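Local coordinates for protein hydroxylase (Rhodococcus sp., PDB 2OR0) that probably acts as a flavin-dependent hydroxylase of the acyl-CoA dehydrogenase family, inserting one oxygen atom with reduced flavin as a donor, at residues 56-68 with 95-107. Residues are numbered along the deposited sequence; the frame is centred on the assembly and turned at random.
Sequences LLRDSGAIRLLQP and SGWVTGIVGVHPW
The indole of Trp-107 receives Leu-66 at an edge: Leu-66 CB lies near the ring plane, 3.9 Å from Trp-107 CB, while Phe-111 meets the indole edge-to-face, Phe-246 packs against it at about 40° and NE1 bonds to Leu-245 O. Ile-101 O sits 3.3 Å above the centre of the His-105 ring. The CB-CG side of the Pro-106 ring meets Ile-63 and Gln-67, CG 3.5 Å from Ile-63 O and CB against Gln-67 CB and OE1; the Gln-67 amide nitrogen is bonded to Tyr-71 O and Asn-125 O. The contact joins the Schellman-ended helix 51-60 and its following turns to helices 93-102 and 105-109, in the all-helical N-terminal part of an acyl-CoA dehydrogenase-type fold. The axes of 56-60 and 95-102 come within 11.5 Å at 48°. The backbones are nearest at Ile-63 CA and Gly-103 CA, 4.5 Å apart, where Gly-103 brings no side chain between them; Ile-63 CD1 reaches on to Thr-99 CA. Farther along, Leu-57 CD2 lies 3.6 Å from Thr-99 OG1. Set beside its backbone N (chi1 -54°), that hydroxyl donates to Ser-95 O (2.8 Å), and Thr-99 CG2, anti to N, meets Ala-62 CB at 3.9 Å.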
loop_
_atom_site.group_PDB
_atom_site.type_symbol
_atom_site.label_atom_id
_atom_site.label_comp_id
_atom_site.label_asym_id
_atom_site.label_seq_id
_atom_site.Cartn_x
_atom_site.Cartn_y
_atom_site.Cartn_z
ATOM N N LEU A 56 -2.715 16.820 -6.944
ATOM C CA LEU A 56 -3.092 15.972 -8.069
ATOM C C LEU A 56 -3.783 14.680 -7.637
ATOM O O LEU A 56 -4.783 14.287 -8.230
ATOM C CB LEU A 56 -1.858 15.666 -8.928
ATOM C CG LEU A 56 -1.342 16.913 -9.666
ATOM C CD1 LEU A 56 -0.037 16.633 -10.360
ATOM C CD2 LEU A 56 -2.366 17.422 -10.645
ATOM N N LEU A 57 -3.269 14.028 -6.600
ATOM C CA LEU A 57 -3.930 12.837 -6.065
ATOM C C LEU A 57 -5.230 13.150 -5.339
ATOM O O LEU A 57 -6.205 12.411 -5.481
ATOM C CB LEU A 57 -3.018 12.062 -5.094
ATOM C CG LEU A 57 -1.683 11.540 -5.608
ATOM C CD1 LEU A 57 -0.889 11.000 -4.420
ATOM C CD2 LEU A 57 -1.885 10.464 -6.696
ATOM N N ARG A 58 -5.226 14.210 -4.526
ATOM C CA ARG A 58 -6.403 14.558 -3.739
ATOM C C ARG A 58 -7.569 14.900 -4.664
ATOM O O ARG A 58 -8.657 14.378 -4.495
ATOM C CB ARG A 58 -6.127 15.733 -2.792
ATOM C CG ARG A 58 -7.138 15.849 -1.634
ATOM C CD ARG A 58 -6.765 16.991 -0.701
ATOM N NE ARG A 58 -5.394 16.860 -0.185
ATOM C CZ ARG A 58 -5.071 16.376 1.017
ATOM N NH1 ARG A 58 -6.003 15.985 1.872
ATOM N NH2 ARG A 58 -3.802 16.305 1.381
ATOM N N ASP A 59 -7.309 15.763 -5.642
ATOM C CA ASP A 59 -8.320 16.212 -6.605
ATOM C C ASP A 59 -8.839 15.119 -7.534
ATOM O O ASP A 59 -9.961 15.217 -8.033
ATOM C CB ASP A 59 -7.764 17.346 -7.474
ATOM C CG ASP A 59 -7.441 18.598 -6.672
ATOM O OD1 ASP A 59 -7.924 18.734 -5.522
ATOM O OD2 ASP A 59 -6.700 19.453 -7.202
ATOM N N SER A 60 -8.023 14.100 -7.798
ATOM C CA SER A 60 -8.414 13.008 -8.706
ATOM C C SER A 60 -9.438 12.095 -8.062
ATOM O O SER A 60 -10.079 11.293 -8.754
ATOM C CB SER A 60 -7.192 12.172 -9.084
ATOM O OG SER A 60 -6.883 11.240 -8.033
ATOM N N GLY A 61 -9.587 12.207 -6.739
ATOM C CA GLY A 61 -10.423 11.295 -5.970
ATOM C C GLY A 61 -9.784 9.946 -5.653
ATOM O O GLY A 61 -10.454 9.055 -5.143
ATOM N N ALA A 62 -8.499 9.772 -5.950
ATOM C CA ALA A 62 -7.837 8.473 -5.694
ATOM C C ALA A 62 -7.944 7.929 -4.261
ATOM O O ALA A 62 -8.095 6.720 -4.065
ATOM C CB ALA A 62 -6.380 8.510 -6.129
ATOM N N ILE A 63 -7.850 8.800 -3.261
ATOM C CA ILE A 63 -7.909 8.346 -1.871
ATOM C C ILE A 63 -9.344 7.997 -1.444
ATOM O O ILE A 63 -9.548 7.248 -0.488
ATOM C CB ILE A 63 -7.255 9.381 -0.921
ATOM C CG1 ILE A 63 -5.853 9.763 -1.436
ATOM C CG2 ILE A 63 -7.267 8.906 0.549
ATOM C CD1 ILE A 63 -4.872 8.606 -1.574
ATOM N N ARG A 64 -10.335 8.501 -2.182
ATOM C CA ARG A 64 -11.734 8.182 -1.911
ATOM C C ARG A 64 -12.249 6.885 -2.562
ATOM O O ARG A 64 -13.431 6.502 -2.387
ATOM C CB ARG A 64 -12.599 9.371 -2.309
ATOM C CG ARG A 64 -12.494 10.502 -1.280
ATOM C CD ARG A 64 -13.446 11.629 -1.578
ATOM N NE ARG A 64 -13.203 12.176 -2.905
ATOM C CZ ARG A 64 -13.705 13.325 -3.337
ATOM N NH1 ARG A 64 -14.480 14.061 -2.525
ATOM N NH2 ARG A 64 -13.429 13.743 -4.578
ATOM N N LEU A 65 -11.360 6.201 -3.282
ATOM C CA LEU A 65 -11.685 4.931 -3.943
ATOM C C LEU A 65 -12.433 3.931 -3.065
ATOM O O LEU A 65 -13.439 3.358 -3.494
ATOM C CB LEU A 65 -10.428 4.276 -4.544
ATOM C CG LEU A 65 -9.862 4.897 -5.832
ATOM C CD1 LEU A 65 -8.449 4.372 -6.114
ATOM C CD2 LEU A 65 -10.780 4.645 -7.014
ATOM N N LEU A 66 -11.955 3.732 -1.840
ATOM C CA LEU A 66 -12.522 2.736 -0.944
ATOM C C LEU A 66 -13.268 3.391 0.225
ATOM O O LEU A 66 -13.562 2.740 1.221
ATOM C CB LEU A 66 -11.425 1.811 -0.412
ATOM C CG LEU A 66 -10.541 1.072 -1.432
ATOM C CD1 LEU A 66 -9.384 0.404 -0.701
ATOM C CD2 LEU A 66 -11.354 0.049 -2.285
ATOM N N GLN A 67 -13.546 4.683 0.092
ATOM C CA GLN A 67 -14.237 5.458 1.122
ATOM C C GLN A 67 -15.767 5.225 1.036
ATOM O O GLN A 67 -16.283 5.013 -0.067
ATOM C CB GLN A 67 -13.909 6.928 0.906
ATOM C CG GLN A 67 -14.223 7.859 2.064
ATOM C CD GLN A 67 -13.336 9.085 2.044
ATOM O OE1 GLN A 67 -12.114 8.976 1.852
ATOM N NE2 GLN A 67 -13.933 10.266 2.238
ATOM N N PRO A 68 -16.482 5.229 2.189
ATOM C CA PRO A 68 -17.974 5.166 2.153
ATOM C C PRO A 68 -18.599 6.285 1.322
ATOM O O PRO A 68 -18.081 7.406 1.300
ATOM C CB PRO A 68 -18.384 5.314 3.633
ATOM C CG PRO A 68 -17.184 4.861 4.412
ATOM C CD PRO A 68 -15.966 5.250 3.574
ATOM N N SER A 95 3.859 8.648 -5.583
ATOM C CA SER A 95 2.424 8.894 -5.614
ATOM C C SER A 95 1.658 7.584 -5.589
ATOM O O SER A 95 0.621 7.493 -4.945
ATOM C CB SER A 95 2.041 9.671 -6.877
ATOM O OG SER A 95 2.742 10.899 -6.913
ATOM N N GLY A 96 2.158 6.584 -6.329
ATOM C CA GLY A 96 1.495 5.297 -6.407
ATOM C C GLY A 96 1.471 4.625 -5.053
ATOM O O GLY A 96 0.458 4.048 -4.649
ATOM N N TRP A 97 2.614 4.680 -4.370
ATOM C CA TRP A 97 2.773 4.089 -3.050
ATOM C C TRP A 97 1.848 4.766 -2.036
ATOM O O TRP A 97 1.201 4.089 -1.217
ATOM C CB TRP A 97 4.230 4.209 -2.596
ATOM C CG TRP A 97 4.481 3.596 -1.239
ATOM C CD1 TRP A 97 4.436 4.242 -0.032
ATOM C CD2 TRP A 97 4.784 2.219 -0.948
ATOM N NE1 TRP A 97 4.722 3.354 0.990
ATOM C CE2 TRP A 97 4.930 2.110 0.461
ATOM C CE3 TRP A 97 4.970 1.074 -1.736
ATOM C CZ2 TRP A 97 5.238 0.893 1.102
ATOM C CZ3 TRP A 97 5.285 -0.142 -1.096
ATOM C CH2 TRP A 97 5.417 -0.216 0.302
ATOM N N VAL A 98 1.787 6.092 -2.087
ATOM C CA VAL A 98 0.973 6.846 -1.119
ATOM C C VAL A 98 -0.533 6.532 -1.328
ATOM O O VAL A 98 -1.291 6.322 -0.363
ATOM C CB VAL A 98 1.289 8.360 -1.178
ATOM C CG1 VAL A 98 0.179 9.177 -0.519
ATOM C CG2 VAL A 98 2.653 8.651 -0.524
ATOM N N THR A 99 -0.927 6.414 -2.590
ATOM C CA THR A 99 -2.311 6.020 -2.959
ATOM C C THR A 99 -2.697 4.654 -2.425
ATOM O O THR A 99 -3.780 4.490 -1.862
ATOM C CB THR A 99 -2.518 6.048 -4.471
ATOM O OG1 THR A 99 -2.140 7.328 -4.972
ATOM C CG2 THR A 99 -3.978 5.801 -4.810
ATOM N N GLY A 100 -1.810 3.676 -2.587
ATOM C CA GLY A 100 -2.024 2.352 -2.036
ATOM C C GLY A 100 -2.010 2.180 -0.528
ATOM O O GLY A 100 -2.526 1.182 -0.035
ATOM N N ILE A 101 -1.403 3.121 0.205
ATOM C CA ILE A 101 -1.316 3.068 1.674
ATOM C C ILE A 101 -2.385 3.966 2.296
ATOM O O ILE A 101 -3.211 3.508 3.065
ATOM C CB ILE A 101 0.096 3.563 2.201
ATOM C CG1 ILE A 101 1.228 2.681 1.688
ATOM C CG2 ILE A 101 0.133 3.633 3.735
ATOM C CD1 ILE A 101 1.748 1.643 2.700
ATOM N N VAL A 102 -2.320 5.253 1.986
ATOM C CA VAL A 102 -3.264 6.234 2.496
ATOM C C VAL A 102 -4.679 5.850 1.994
ATOM O O VAL A 102 -5.649 5.961 2.744
ATOM C CB VAL A 102 -2.865 7.671 2.094
ATOM C CG1 VAL A 102 -3.863 8.702 2.602
ATOM C CG2 VAL A 102 -1.477 8.028 2.646
ATOM N N GLY A 103 -4.753 5.318 0.759
ATOM C CA GLY A 103 -5.996 4.826 0.167
ATOM C C GLY A 103 -6.690 3.653 0.825
ATOM O O GLY A 103 -7.881 3.433 0.594
ATOM N N VAL A 104 -5.966 2.881 1.626
ATOM C CA VAL A 104 -6.564 1.770 2.333
ATOM C C VAL A 104 -7.206 2.175 3.680
ATOM O O VAL A 104 -8.087 1.471 4.214
ATOM C CB VAL A 104 -5.521 0.630 2.511
ATOM C CG1 VAL A 104 -5.904 -0.314 3.630
ATOM C CG2 VAL A 104 -5.417 -0.152 1.204
ATOM N N HIS A 105 -6.748 3.294 4.239
ATOM C CA HIS A 105 -7.228 3.729 5.556
ATOM C C HIS A 105 -8.757 3.994 5.607
ATOM O O HIS A 105 -9.384 3.603 6.597
ATOM C CB HIS A 105 -6.400 4.904 6.089
ATOM C CG HIS A 105 -4.935 4.591 6.222
ATOM N ND1 HIS A 105 -3.948 5.483 5.873
ATOM C CD2 HIS A 105 -4.295 3.466 6.622
ATOM C CE1 HIS A 105 -2.763 4.933 6.072
ATOM N NE2 HIS A 105 -2.947 3.706 6.521
ATOM N N PRO A 106 -9.346 4.618 4.547
ATOM C CA PRO A 106 -10.800 4.801 4.490
ATOM C C PRO A 106 -11.543 3.479 4.496
ATOM O O PRO A 106 -12.671 3.407 4.986
ATOM C CB PRO A 106 -11.017 5.497 3.146
ATOM C CG PRO A 106 -9.742 6.219 2.891
ATOM C CD PRO A 106 -8.709 5.228 3.359
ATOM N N TRP A 107 -10.918 2.431 3.967
ATOM C CA TRP A 107 -11.549 1.130 3.952
ATOM C C TRP A 107 -11.749 0.612 5.387
ATOM O O TRP A 107 -12.840 0.142 5.746
ATOM C CB TRP A 107 -10.767 0.146 3.062
ATOM C CG TRP A 107 -11.398 -1.197 3.026
ATOM C CD1 TRP A 107 -12.404 -1.624 2.182
ATOM C CD2 TRP A 107 -11.075 -2.310 3.865
ATOM N NE1 TRP A 107 -12.722 -2.928 2.474
ATOM C CE2 TRP A 107 -11.934 -3.369 3.504
ATOM C CE3 TRP A 107 -10.142 -2.511 4.904
ATOM C CZ2 TRP A 107 -11.889 -4.616 4.137
ATOM C CZ3 TRP A 107 -10.097 -3.741 5.525
ATOM C CH2 TRP A 107 -10.956 -4.785 5.140
HETATM O O HOH W 1 -9.434 4.745 -0.760
#